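Local coordinates for protein aminoglycoside Nucleotidyltransferase (2")-Ia (Pseudomonas aeruginosa, PDB 5CFS) that adenylates the 2''-hydroxyl group of kanamycin, gentamicin, dibekacin, sisomicin and tobramycin, and so makes bacteria resistant to these antibiotics, at residues D52-F57 against L92-P97; A67-L72 against F84-G89; D139-A144 against V174-F179. All coordinates share one frame; numbering follows the deposited sequence.

Interaction 1. Residues D52-F57 against L92-P97. With MN (manganese (II) ion), chain C; MN (manganese (II) ion), chain B; TOY (tobramycin), chain D; APC (diphosphomethylphosphonic acid adenosyl ester), chain E.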
loop_
_atom_site.group_PDB
_atom_site.type_symbol
_atom_site.label_atom_id
_atom_site.label_comp_id
_atom_site.label_asym_id
_atom_site.label_seq_id
_atom_site.Cartn_x
_atom_site.Cartn_y
_atom_site.Cartn_z
ATOM N N ASP A 52 -6.880 1.186 -8.399
ATOM C CA ASP A 52 -5.572 1.822 -8.539
ATOM C C ASP A 52 -4.478 0.896 -8.024
ATOM O O ASP A 52 -4.740 -0.242 -7.628
ATOM C CB ASP A 52 -5.525 3.192 -7.810
ATOM C CG ASP A 52 -5.669 3.080 -6.294
ATOM O OD1 ASP A 52 -5.493 1.985 -5.754
ATOM O OD2 ASP A 52 -5.939 4.109 -5.631
ATOM N N ILE A 53 -3.245 1.386 -8.062
ATOM C CA ILE A 53 -2.112 0.710 -7.452
ATOM C C ILE A 53 -1.598 1.623 -6.352
ATOM O O ILE A 53 -1.195 2.758 -6.628
ATOM C CB ILE A 53 -0.983 0.416 -8.464
ATOM C CG1 ILE A 53 -1.483 -0.494 -9.588
ATOM C CG2 ILE A 53 0.200 -0.240 -7.762
ATOM C CD1 ILE A 53 -0.593 -0.484 -10.823
ATOM N N ASP A 54 -1.640 1.147 -5.110
ATOM C CA ASP A 54 -1.133 1.920 -3.978
ATOM C C ASP A 54 0.325 1.558 -3.737
ATOM O O ASP A 54 0.661 0.378 -3.644
ATOM C CB ASP A 54 -1.952 1.664 -2.712
ATOM C CG ASP A 54 -3.420 1.996 -2.883
ATOM O OD1 ASP A 54 -3.755 3.187 -3.013
ATOM O OD2 ASP A 54 -4.241 1.061 -2.888
ATOM N N LEU A 55 1.180 2.576 -3.654
ATOM C CA LEU A 55 2.620 2.381 -3.487
ATOM C C LEU A 55 3.164 3.176 -2.313
ATOM O O LEU A 55 2.749 4.317 -2.070
ATOM C CB LEU A 55 3.369 2.796 -4.752
ATOM C CG LEU A 55 3.146 1.989 -6.024
ATOM C CD1 LEU A 55 3.891 2.641 -7.182
ATOM C CD2 LEU A 55 3.602 0.563 -5.834
ATOM N N THR A 56 4.100 2.566 -1.594
ATOM C CA THR A 56 4.871 3.268 -0.570
ATOM C C THR A 56 6.331 3.333 -1.030
ATOM O O THR A 56 6.890 2.332 -1.465
ATOM C CB THR A 56 4.768 2.577 0.804
ATOM O OG1 THR A 56 3.393 2.476 1.184
ATOM C CG2 THR A 56 5.521 3.373 1.861
ATOM N N PHE A 57 6.936 4.515 -0.931
ATOM C CA PHE A 57 8.278 4.747 -1.459
ATOM C C PHE A 57 9.126 5.486 -0.428
ATOM O O PHE A 57 8.603 6.221 0.392
ATOM C CB PHE A 57 8.216 5.560 -2.761
ATOM C CG PHE A 57 7.667 6.940 -2.580
ATOM C CD1 PHE A 57 8.508 8.003 -2.321
ATOM C CD2 PHE A 57 6.298 7.173 -2.638
ATOM C CE1 PHE A 57 8.002 9.277 -2.129
ATOM C CE2 PHE A 57 5.787 8.441 -2.458
ATOM C CZ PHE A 57 6.646 9.499 -2.203
ATOM N N LEU A 92 -3.883 4.536 -12.389
ATOM C CA LEU A 92 -3.552 5.475 -11.321
ATOM C C LEU A 92 -2.626 4.846 -10.288
ATOM O O LEU A 92 -2.838 3.715 -9.857
ATOM C CB LEU A 92 -4.826 5.970 -10.637
ATOM C CG LEU A 92 -5.781 6.762 -11.530
ATOM C CD1 LEU A 92 -7.100 6.985 -10.815
ATOM C CD2 LEU A 92 -5.154 8.084 -11.935
ATOM N N LEU A 93 -1.595 5.595 -9.917
ATOM C CA LEU A 93 -0.658 5.226 -8.860
ATOM C C LEU A 93 -0.845 6.164 -7.679
ATOM O O LEU A 93 -0.683 7.375 -7.802
ATOM C CB LEU A 93 0.790 5.295 -9.330
ATOM C CG LEU A 93 1.250 4.503 -10.544
ATOM C CD1 LEU A 93 2.775 4.560 -10.582
ATOM C CD2 LEU A 93 0.765 3.077 -10.501
ATOM N N ASP A 94 -1.156 5.580 -6.533
ATOM C CA ASP A 94 -1.462 6.322 -5.321
ATOM C C ASP A 94 -0.280 6.159 -4.365
ATOM O O ASP A 94 -0.128 5.115 -3.739
ATOM C CB ASP A 94 -2.767 5.771 -4.750
ATOM C CG ASP A 94 -3.230 6.485 -3.515
ATOM O OD1 ASP A 94 -2.591 7.464 -3.081
ATOM O OD2 ASP A 94 -4.280 6.062 -2.990
ATOM N N CYS A 95 0.571 7.181 -4.288
ATOM C CA CYS A 95 1.896 7.032 -3.690
ATOM C C CYS A 95 2.047 7.758 -2.352
ATOM O O CYS A 95 1.720 8.939 -2.236
ATOM C CB CYS A 95 2.959 7.545 -4.661
ATOM S SG CYS A 95 2.895 6.752 -6.273
ATOM N N GLU A 96 2.556 7.044 -1.352
ATOM C CA GLU A 96 2.812 7.616 -0.033
ATOM C C GLU A 96 4.267 7.420 0.381
ATOM O O GLU A 96 4.815 6.333 0.231
ATOM C CB GLU A 96 1.886 6.980 1.009
ATOM C CG GLU A 96 2.047 7.565 2.406
ATOM C CD GLU A 96 1.048 7.016 3.410
ATOM O OE1 GLU A 96 0.611 5.855 3.240
ATOM O OE2 GLU A 96 0.701 7.761 4.368
ATOM N N PRO A 97 4.902 8.468 0.926
ATOM C CA PRO A 97 6.272 8.275 1.401
ATOM C C PRO A 97 6.351 7.477 2.698
ATOM O O PRO A 97 5.423 7.489 3.519
ATOM C CB PRO A 97 6.769 9.705 1.624
ATOM C CG PRO A 97 5.546 10.473 1.935
ATOM C CD PRO A 97 4.453 9.853 1.113
HETATM MN MN MN C . -5.609 4.276 -3.470
HETATM MN MN MN B . -6.110 0.993 -3.977
HETATM C C11 TOY D . -3.999 7.496 5.934
HETATM O O11 TOY D . -3.800 7.794 4.574
HETATM C C21 TOY D . -4.935 8.557 6.501
HETATM N N21 TOY D . -6.184 8.620 5.726
HETATM C C31 TOY D . -4.193 9.890 6.501
HETATM C C41 TOY D . -2.883 9.804 7.266
HETATM O O41 TOY D . -2.177 11.042 7.173
HETATM C C51 TOY D . -2.024 8.693 6.679
HETATM O O51 TOY D . -2.758 7.454 6.621
HETATM C C61 TOY D . -0.788 8.454 7.522
HETATM N N61 TOY D . 0.047 7.344 7.071
HETATM C C12 TOY D . -3.434 6.064 0.837
HETATM N N12 TOY D . -3.419 5.210 -0.361
HETATM C C22 TOY D . -2.602 5.439 1.953
HETATM C C32 TOY D . -2.550 6.373 3.166
HETATM N N32 TOY D . -1.818 5.721 4.261
HETATM C C42 TOY D . -3.962 6.715 3.638
HETATM C C52 TOY D . -4.854 7.241 2.526
HETATM O O52 TOY D . -6.181 7.364 3.031
HETATM C C62 TOY D . -4.850 6.268 1.360
HETATM O O62 TOY D . -5.657 6.834 0.317
HETATM C C13 TOY D . -7.016 6.501 0.355
HETATM C C23 TOY D . -7.351 5.759 -0.932
HETATM O O23 TOY D . -6.487 4.637 -1.071
HETATM C C33 TOY D . -7.181 6.688 -2.131
HETATM N N33 TOY D . -7.508 5.987 -3.384
HETATM C C43 TOY D . -8.081 7.899 -1.916
HETATM O O43 TOY D . -7.931 8.790 -3.013
HETATM C C53 TOY D . -7.649 8.582 -0.622
HETATM O O53 TOY D . -7.798 7.674 0.482
HETATM C C63 TOY D . -8.473 9.798 -0.287
HETATM O O63 TOY D . -8.074 10.354 0.959
HETATM P PG APC E . -8.581 -1.173 -4.943
HETATM O O1G APC E . -9.778 -1.344 -5.803
HETATM O O2G APC E . -7.936 0.213 -5.085
HETATM O O3G APC E . -7.509 -2.182 -5.121
HETATM P PB APC E . -8.417 -0.565 -2.151
HETATM O O1B APC E . -8.548 -1.401 -0.898
HETATM O O2B APC E . -6.905 -0.310 -2.417
HETATM O O3B APC E . -8.986 -1.337 -3.408
HETATM P PA APC E . -8.435 2.551 -1.991
HETATM O O1A APC E . -9.214 3.776 -2.417
HETATM O O2A APC E . -7.180 2.519 -2.915
HETATM C C3A APC E . -9.313 0.994 -2.197
HETATM O "O5'" APC E . -7.917 2.679 -0.510
HETATM C "C5'" APC E . -7.600 1.559 0.337
HETATM C "C4'" APC E . -7.363 2.058 1.742
HETATM O "O4'" APC E . -7.644 3.478 1.822
HETATM C "C3'" APC E . -8.246 1.411 2.802
HETATM O "O3'" APC E . -7.588 1.404 4.062
HETATM C "C2'" APC E . -9.436 2.360 2.843
HETATM O "O2'" APC E . -10.139 2.276 4.073
HETATM C "C1'" APC E . -8.706 3.694 2.732
HETATM N N9 APC E . -9.544 4.787 2.250
HETATM C C8 APC E . -10.358 4.789 1.149
HETATM N N7 APC E . -11.058 5.890 1.000
HETATM C C5 APC E . -10.674 6.668 2.084
HETATM C C6 APC E . -11.082 7.939 2.526
HETATM N N6 APC E . -11.964 8.707 1.881
HETATM N N1 APC E . -10.532 8.410 3.668
HETATM C C2 APC E . -9.630 7.657 4.306
HETATM N N3 APC E . -9.163 6.450 3.979
HETATM C C4 APC E . -9.736 6.003 2.856
HETATM O O HOH W 1 -5.366 -0.862 -5.057
HETATM O O HOH W 2 0.998 3.535 2.150
#

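Interaction 2. Residues A67-L72 against F84-G89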
loop_
_atom_site.group_PDB
_atom_site.type_symbol
_atom_site.label_atom_id
_atom_site.label_comp_id
_atom_site.label_asym_id
_atom_site.label_seq_id
_atom_site.Cartn_x
_atom_site.Cartn_y
_atom_site.Cartn_z
ATOM N N ALA A 67 10.984 9.711 -11.575
ATOM C CA ALA A 67 11.720 9.454 -12.811
ATOM C C ALA A 67 11.286 8.142 -13.470
ATOM O O ALA A 67 11.219 8.050 -14.694
ATOM C CB ALA A 67 13.217 9.434 -12.540
ATOM N N ILE A 68 11.005 7.128 -12.658
ATOM C CA ILE A 68 10.524 5.847 -13.169
ATOM C C ILE A 68 9.143 6.018 -13.796
ATOM O O ILE A 68 8.882 5.501 -14.882
ATOM C CB ILE A 68 10.485 4.779 -12.052
ATOM C CG1 ILE A 68 11.918 4.386 -11.678
ATOM C CG2 ILE A 68 9.704 3.539 -12.502
ATOM C CD1 ILE A 68 12.031 3.510 -10.437
ATOM N N VAL A 69 8.263 6.748 -13.116
ATOM C CA VAL A 69 6.934 7.031 -13.649
ATOM C C VAL A 69 7.038 7.701 -15.016
ATOM O O VAL A 69 6.361 7.315 -15.974
ATOM C CB VAL A 69 6.127 7.927 -12.682
ATOM C CG1 VAL A 69 4.886 8.512 -13.369
ATOM C CG2 VAL A 69 5.748 7.147 -11.443
ATOM N N GLU A 70 7.911 8.697 -15.106
ATOM C CA GLU A 70 8.099 9.437 -16.338
ATOM C C GLU A 70 8.769 8.563 -17.403
ATOM O O GLU A 70 8.447 8.663 -18.588
ATOM C CB GLU A 70 8.904 10.705 -16.048
ATOM C CG GLU A 70 8.123 11.670 -15.154
ATOM C CD GLU A 70 8.987 12.685 -14.423
ATOM O OE1 GLU A 70 10.230 12.621 -14.534
ATOM O OE2 GLU A 70 8.406 13.543 -13.718
ATOM N N MET A 71 9.687 7.703 -16.979
ATOM C CA MET A 71 10.340 6.782 -17.900
ATOM C C MET A 71 9.316 5.836 -18.530
ATOM O O MET A 71 9.456 5.430 -19.687
ATOM C CB MET A 71 11.426 5.986 -17.175
ATOM C CG MET A 71 12.155 5.004 -18.062
ATOM S SD MET A 71 11.319 3.415 -18.104
ATOM C CE MET A 71 11.692 2.798 -16.462
ATOM N N LEU A 72 8.290 5.485 -17.762
ATOM C CA LEU A 72 7.252 4.572 -18.231
ATOM C C LEU A 72 6.141 5.303 -18.997
ATOM O O LEU A 72 5.151 4.690 -19.395
ATOM C CB LEU A 72 6.665 3.795 -17.048
ATOM C CG LEU A 72 7.644 2.822 -16.369
ATOM C CD1 LEU A 72 7.022 2.194 -15.138
ATOM C CD2 LEU A 72 8.151 1.744 -17.299
ATOM N N PHE A 84 1.278 11.629 -3.151
ATOM C CA PHE A 84 0.959 12.153 -4.471
ATOM C C PHE A 84 0.335 11.111 -5.370
ATOM O O PHE A 84 0.410 9.907 -5.133
ATOM C CB PHE A 84 2.209 12.742 -5.140
ATOM C CG PHE A 84 3.193 11.715 -5.647
ATOM C CD1 PHE A 84 3.093 11.214 -6.937
ATOM C CD2 PHE A 84 4.238 11.278 -4.847
ATOM C CE1 PHE A 84 4.004 10.284 -7.409
ATOM C CE2 PHE A 84 5.155 10.353 -5.322
ATOM C CZ PHE A 84 5.038 9.860 -6.600
ATOM N N LEU A 85 -0.304 11.627 -6.406
ATOM C CA LEU A 85 -1.061 10.841 -7.347
ATOM C C LEU A 85 -0.347 10.894 -8.696
ATOM O O LEU A 85 -0.014 11.978 -9.171
ATOM C CB LEU A 85 -2.470 11.416 -7.421
ATOM C CG LEU A 85 -3.574 10.628 -8.086
ATOM C CD1 LEU A 85 -4.918 11.017 -7.461
ATOM C CD2 LEU A 85 -3.572 10.926 -9.573
ATOM N N ALA A 86 -0.077 9.732 -9.286
ATOM C CA ALA A 86 0.527 9.671 -10.614
ATOM C C ALA A 86 -0.307 8.818 -11.552
ATOM O O ALA A 86 -1.117 7.997 -11.128
ATOM C CB ALA A 86 1.947 9.133 -10.537
ATOM N N GLU A 87 -0.087 9.021 -12.841
ATOM C CA GLU A 87 -0.853 8.366 -13.881
ATOM C C GLU A 87 0.097 7.770 -14.911
ATOM O O GLU A 87 0.963 8.471 -15.414
ATOM C CB GLU A 87 -1.785 9.384 -14.532
ATOM C CG GLU A 87 -2.738 8.844 -15.556
ATOM C CD GLU A 87 -3.595 9.944 -16.153
ATOM O OE1 GLU A 87 -4.723 10.145 -15.659
ATOM O OE2 GLU A 87 -3.134 10.617 -17.103
ATOM N N ILE A 88 -0.048 6.482 -15.202
ATOM C CA ILE A 88 0.669 5.870 -16.322
ATOM C C ILE A 88 -0.373 5.279 -17.262
ATOM O O ILE A 88 -1.005 4.272 -16.956
ATOM C CB ILE A 88 1.665 4.788 -15.873
ATOM C CG1 ILE A 88 2.680 5.377 -14.885
ATOM C CG2 ILE A 88 2.386 4.196 -17.090
ATOM C CD1 ILE A 88 3.645 4.363 -14.300
ATOM N N GLY A 89 -0.549 5.920 -18.408
ATOM C CA GLY A 89 -1.646 5.585 -19.289
ATOM C C GLY A 89 -2.938 5.830 -18.536
ATOM O O GLY A 89 -3.152 6.909 -17.985
#

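Interaction 3. Residues D139-A144 against V174-F179. With APC (diphosphomethylphosphonic acid adenosyl ester), chain E; TOY (tobramycin), chain D.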
loop_
_atom_site.group_PDB
_atom_site.type_symbol
_atom_site.label_atom_id
_atom_site.label_comp_id
_atom_site.label_asym_id
_atom_site.label_seq_id
_atom_site.Cartn_x
_atom_site.Cartn_y
_atom_site.Cartn_z
ATOM N N ASP A 139 -5.032 1.614 7.984
ATOM C CA ASP A 139 -5.661 2.621 7.135
ATOM C C ASP A 139 -7.181 2.510 7.127
ATOM O O ASP A 139 -7.857 3.509 6.910
ATOM C CB ASP A 139 -5.105 2.554 5.707
ATOM C CG ASP A 139 -3.859 3.407 5.527
ATOM O OD1 ASP A 139 -3.567 4.228 6.426
ATOM O OD2 ASP A 139 -3.183 3.270 4.482
ATOM N N TYR A 140 -7.723 1.323 7.390
ATOM C CA TYR A 140 -9.169 1.183 7.517
ATOM C C TYR A 140 -9.674 1.887 8.766
ATOM O O TYR A 140 -10.816 2.333 8.801
ATOM C CB TYR A 140 -9.592 -0.287 7.555
ATOM C CG TYR A 140 -9.537 -0.964 6.207
ATOM C CD1 TYR A 140 -10.582 -0.852 5.306
ATOM C CD2 TYR A 140 -8.436 -1.712 5.841
ATOM C CE1 TYR A 140 -10.520 -1.467 4.065
ATOM C CE2 TYR A 140 -8.368 -2.331 4.615
ATOM C CZ TYR A 140 -9.406 -2.212 3.736
ATOM O OH TYR A 140 -9.289 -2.843 2.521
ATOM N N PHE A 141 -8.837 1.983 9.796
ATOM C CA PHE A 141 -9.258 2.659 11.017
ATOM C C PHE A 141 -9.445 4.150 10.766
ATOM O O PHE A 141 -10.395 4.745 11.267
ATOM C CB PHE A 141 -8.249 2.440 12.157
ATOM C CG PHE A 141 -8.056 0.997 12.550
ATOM C CD1 PHE A 141 -9.044 0.042 12.331
ATOM C CD2 PHE A 141 -6.879 0.600 13.162
ATOM C CE1 PHE A 141 -8.853 -1.272 12.709
ATOM C CE2 PHE A 141 -6.686 -0.721 13.543
ATOM C CZ PHE A 141 -7.675 -1.654 13.312
ATOM N N TYR A 142 -8.544 4.762 9.999
ATOM C CA TYR A 142 -8.732 6.158 9.591
ATOM C C TYR A 142 -10.026 6.335 8.812
ATOM O O TYR A 142 -10.772 7.299 9.014
ATOM C CB TYR A 142 -7.589 6.645 8.714
ATOM C CG TYR A 142 -6.267 6.834 9.399
ATOM C CD1 TYR A 142 -6.103 7.801 10.378
ATOM C CD2 TYR A 142 -5.168 6.079 9.024
ATOM C CE1 TYR A 142 -4.888 7.986 10.979
ATOM C CE2 TYR A 142 -3.952 6.256 9.617
ATOM C CZ TYR A 142 -3.823 7.208 10.594
ATOM O OH TYR A 142 -2.601 7.399 11.193
ATOM N N TYR A 143 -10.272 5.400 7.901
ATOM C CA TYR A 143 -11.465 5.422 7.069
ATOM C C TYR A 143 -12.729 5.345 7.922
ATOM O O TYR A 143 -13.686 6.089 7.691
ATOM C CB TYR A 143 -11.419 4.261 6.071
ATOM C CG TYR A 143 -12.497 4.263 5.005
ATOM C CD1 TYR A 143 -13.049 5.447 4.535
ATOM C CD2 TYR A 143 -12.949 3.072 4.462
ATOM C CE1 TYR A 143 -14.034 5.438 3.553
ATOM C CE2 TYR A 143 -13.927 3.053 3.484
ATOM C CZ TYR A 143 -14.464 4.236 3.035
ATOM O OH TYR A 143 -15.439 4.217 2.064
ATOM N N ALA A 144 -12.724 4.441 8.901
ATOM C CA ALA A 144 -13.866 4.260 9.798
ATOM C C ALA A 144 -14.188 5.539 10.564
ATOM O O ALA A 144 -15.329 5.764 10.947
ATOM C CB ALA A 144 -13.608 3.132 10.776
ATOM N N VAL A 174 -7.188 -5.678 19.077
ATOM C CA VAL A 174 -6.144 -5.062 19.901
ATOM C C VAL A 174 -5.509 -3.881 19.154
ATOM O O VAL A 174 -5.255 -2.823 19.740
ATOM C CB VAL A 174 -5.062 -6.090 20.290
ATOM C CG1 VAL A 174 -3.868 -5.431 20.938
ATOM C CG2 VAL A 174 -5.647 -7.150 21.224
ATOM N N LEU A 175 -5.253 -4.056 17.857
ATOM C CA LEU A 175 -4.715 -2.967 17.047
ATOM C C LEU A 175 -5.679 -1.786 17.011
ATOM O O LEU A 175 -5.268 -0.628 17.092
ATOM C CB LEU A 175 -4.418 -3.448 15.626
ATOM C CG LEU A 175 -3.531 -2.537 14.780
ATOM C CD1 LEU A 175 -2.118 -2.483 15.319
ATOM C CD2 LEU A 175 -3.536 -3.039 13.352
ATOM N N ARG A 176 -6.973 -2.077 16.900
ATOM C CA ARG A 176 -7.961 -1.007 16.884
ATOM C C ARG A 176 -8.011 -0.247 18.202
ATOM O O ARG A 176 -8.191 0.966 18.203
ATOM C CB ARG A 176 -9.348 -1.550 16.560
ATOM C CG ARG A 176 -10.356 -0.440 16.340
ATOM C CD ARG A 176 -11.622 -0.960 15.703
ATOM N NE ARG A 176 -12.331 -1.860 16.602
ATOM C CZ ARG A 176 -13.385 -2.592 16.260
ATOM N NH1 ARG A 176 -13.953 -3.376 17.165
ATOM N NH2 ARG A 176 -13.871 -2.554 15.022
ATOM N N ALA A 177 -7.842 -0.957 19.314
ATOM C CA ALA A 177 -7.754 -0.313 20.615
ATOM C C ALA A 177 -6.549 0.620 20.687
ATOM O O ALA A 177 -6.629 1.700 21.262
ATOM C CB ALA A 177 -7.685 -1.351 21.722
ATOM N N ALA A 178 -5.436 0.210 20.087
ATOM C CA ALA A 178 -4.243 1.050 20.060
ATOM C C ALA A 178 -4.496 2.306 19.240
ATOM O O ALA A 178 -4.075 3.397 19.617
ATOM C CB ALA A 178 -3.059 0.277 19.501
ATOM N N PHE A 179 -5.174 2.148 18.108
ATOM C CA PHE A 179 -5.555 3.286 17.268
ATOM C C PHE A 179 -6.432 4.261 18.049
ATOM O O PHE A 179 -6.182 5.469 18.055
ATOM C CB PHE A 179 -6.288 2.798 16.012
ATOM C CG PHE A 179 -6.657 3.888 15.060
ATOM C CD1 PHE A 179 -5.817 4.227 14.015
ATOM C CD2 PHE A 179 -7.851 4.575 15.199
ATOM C CE1 PHE A 179 -6.160 5.225 13.129
ATOM C CE2 PHE A 179 -8.188 5.582 14.324
ATOM C CZ PHE A 179 -7.343 5.908 13.290
HETATM P PG APC E . -8.581 -1.173 -4.943
HETATM O O1G APC E . -9.778 -1.344 -5.803
HETATM O O2G APC E . -7.936 0.213 -5.085
HETATM O O3G APC E . -7.509 -2.182 -5.121
HETATM P PB APC E . -8.417 -0.565 -2.151
HETATM O O1B APC E . -8.548 -1.401 -0.898
HETATM O O2B APC E . -6.905 -0.310 -2.417
HETATM O O3B APC E . -8.986 -1.337 -3.408
HETATM P PA APC E . -8.435 2.551 -1.991
HETATM O O1A APC E . -9.214 3.776 -2.417
HETATM O O2A APC E . -7.180 2.519 -2.915
HETATM C C3A APC E . -9.313 0.994 -2.197
HETATM O "O5'" APC E . -7.917 2.679 -0.510
HETATM C "C5'" APC E . -7.600 1.559 0.337
HETATM C "C4'" APC E . -7.363 2.058 1.742
HETATM O "O4'" APC E . -7.644 3.478 1.822
HETATM C "C3'" APC E . -8.246 1.411 2.802
HETATM O "O3'" APC E . -7.588 1.404 4.062
HETATM C "C2'" APC E . -9.436 2.360 2.843
HETATM O "O2'" APC E . -10.139 2.276 4.073
HETATM C "C1'" APC E . -8.706 3.694 2.732
HETATM N N9 APC E . -9.544 4.787 2.250
HETATM C C8 APC E . -10.358 4.789 1.149
HETATM N N7 APC E . -11.058 5.890 1.000
HETATM C C5 APC E . -10.674 6.668 2.084
HETATM C C6 APC E . -11.082 7.939 2.526
HETATM N N6 APC E . -11.964 8.707 1.881
HETATM N N1 APC E . -10.532 8.410 3.668
HETATM C C2 APC E . -9.630 7.657 4.306
HETATM N N3 APC E . -9.163 6.450 3.979
HETATM C C4 APC E . -9.736 6.003 2.856
HETATM C C11 TOY D . -3.999 7.496 5.934
HETATM O O11 TOY D . -3.800 7.794 4.574
HETATM C C21 TOY D . -4.935 8.557 6.501
HETATM N N21 TOY D . -6.184 8.620 5.726
HETATM C C31 TOY D . -4.193 9.890 6.501
HETATM C C41 TOY D . -2.883 9.804 7.266
HETATM O O41 TOY D . -2.177 11.042 7.173
HETATM C C51 TOY D . -2.024 8.693 6.679
HETATM O O51 TOY D . -2.758 7.454 6.621
HETATM C C61 TOY D . -0.788 8.454 7.522
HETATM N N61 TOY D . 0.047 7.344 7.071
HETATM C C12 TOY D . -3.434 6.064 0.837
HETATM N N12 TOY D . -3.419 5.210 -0.361
HETATM C C22 TOY D . -2.602 5.439 1.953
HETATM C C32 TOY D . -2.550 6.373 3.166
HETATM N N32 TOY D . -1.818 5.721 4.261
HETATM C C42 TOY D . -3.962 6.715 3.638
HETATM C C52 TOY D . -4.854 7.241 2.526
HETATM O O52 TOY D . -6.181 7.364 3.031
HETATM C C62 TOY D . -4.850 6.268 1.360
HETATM O O62 TOY D . -5.657 6.834 0.317
HETATM C C13 TOY D . -7.016 6.501 0.355
HETATM C C23 TOY D . -7.351 5.759 -0.932
HETATM O O23 TOY D . -6.487 4.637 -1.071
HETATM C C33 TOY D . -7.181 6.688 -2.131
HETATM N N33 TOY D . -7.508 5.987 -3.384
HETATM C C43 TOY D . -8.081 7.899 -1.916
HETATM O O43 TOY D . -7.931 8.790 -3.013
HETATM C C53 TOY D . -7.649 8.582 -0.622
HETATM O O53 TOY D . -7.798 7.674 0.482
HETATM C C63 TOY D . -8.473 9.798 -0.287
HETATM O O63 TOY D . -8.074 10.354 0.959
#

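Interaction 1. Residues D52-F57 against L92-P97
Asp-54 and Asp-94 meet on one manganese ion: Asp-54 OD1 and Asp-94 OD2 approach to 2.9 Å, a distance two carboxylate oxygens tolerate because both coordinate the metal, their planes 63° apart. With Asp-52 they form the acidic triad of the nucleotidyltransferase two-metal site. Asp-52 and Asp-54 each bridge both ions, Asp-52 sending OD2 to the first manganese at 2.2 Å and OD1 to the second. Asp-94 binds the first alone; its CG stands anti to the backbone N (chi1 -178°), while Asp-54 CG lies beside its own N, and these torsions bring the carboxylates together. Tobramycin O23 and N33 and APC O2A complete the first site; three APC oxygens and a water complete the second. Asp-94 OD2 also accepts a 2.9 Å hydrogen bond from tobramycin N12, while OD1 is held by Tyr-82.

Beneath the metals the backbones run parallel, their axes 28° apart. Five N-H···O bonds alternate between them, from Ile-53 N to Leu-92 O through to Phe-57 N to Glu-96 O; the bond from Asp-94 N to Ile-53 O is 2.8 Å and nearly straight. Farther along the metal-bearing face, Glu-96 accepts tobramycin N32 at OE1 and N61 at OE2, and one water joins OE1 to Thr-56 OG1.

The other face is apolar. Leu-93 CD2 rests against Ile-53 CB and CD1, and Leu-55 CD1 meets Leu-93 CD1. At the far end Pro-97 CA sits over the Phe-57 ring, 3.9 Å from its centroid.

Interaction 2. Residues A67-L72 against F84-G89
Val-69 CG1 touches two residues of the strand at once, reaching Ala-86 CB and Ile-88 CG1 at 4.1 Å each. This branch is directed there by the valine torsion, with CG1 opposite the backbone N (chi1 166°). Ile-88 divides its own branches: CG1 faces Val-69, CD1 meets both CB and CD1 of Leu-72 at 4.1 Å, and CG2 lies 3.6 Å from the Leu-72 backbone O. Both pairings with Ile-88 are oblique, so the branches meet at a slant without the chains lying flush. Ala-86 and Ile-88, two positions apart, present their CB atoms to the helix, whereas the intervening Glu-87 directs its CB away, the alternation expected of a strand.

The contact is helix-on-sheet packing in the nucleotidyltransferase domain: the end of helix 62-71 lies over strand 84-88, which runs between strands 75-79 and 91-101, with axes 8.9 Å apart and 25° from parallel. Contacts in the next shell bear on the same side chains. Leu-93 of strand 91-101 touches both Val-69 and Ile-88, and helix 11-26 adds Ile-20 against Leu-72 and Leu-16 against Ile-88. Within the helix, the backbone bond from Leu-72 N to Ile-68 O, 2.9 Å long, fixes Leu-72 at the helix end.

Interaction 3. Residues D139-A144 against V174-F179
Phe-141 reaches from helix 139-144 into helix 174-179, beginning with CB, which sits over the centre of the Phe-179 ring, 3.4 Å from the centroid. This is a close CH-pi contact. With chi1 -61° placing CG opposite the carbonyl carbon, the ring runs on past Phe-179: CD2 lies 3.6 Å from Phe-179 CB, and the edge of Phe-141 is turned toward the face of Phe-179 in an offset edge-to-face pair, planes at 62°. Farther out, CE2 meets Leu-175 CG at 3.8 Å, the leucine carbon lying in plane at the ring edge. At the tip, CZ approaches Arg-176 CB at 3.7 Å, from which the arginine's aliphatic chain extends over the ring face toward CE1.

Phe-179 in turn points its edge at the face of Tyr-142, centroids 5.1 Å apart and planes at 81°. The opposite face of Tyr-142 carries tobramycin C21, 3.5 Å above the ring, and Tyr-142 OH is hydrogen-bonded to Tyr-183 OH. Helix 169-183 thus backs the helix that lines the ligand pocket, where Asp-139 OD2 accepts tobramycin N32 and Tyr-143 borders the nucleotide. Apolar and aromatic contacts join the helices, consistent with Phe-179 helping to hold the Tyr-142 ring, through packing and edge-to-face electrostatics, where tobramycin lies on it.

Interactions 1 and 2 reach the same mixed sheet, interaction 2 through strand 84-88 only, and touch: Leu-93 N probably bonds to Ala-86 O, and the Phe-57 ring packs on Phe-84. Interaction 1, near the chain's middle, is almost wholly buried, with metal and charge on one face, hydrocarbon on the other, and backbone bonds between the strands. Interaction 2, also buried but centred about 16 Å from the chain's centre, continues that hydrocarbon side as helix packing. Interaction 3 is only partly buried, its centre about 20 Å from that of interaction 1, and joins two helices through aromatic rings. Interactions 1 and 3 both reach tobramycin and the nucleotide analogue, one supplying metal-binding aspartates and a glutamate, the other tyrosines and an aspartate.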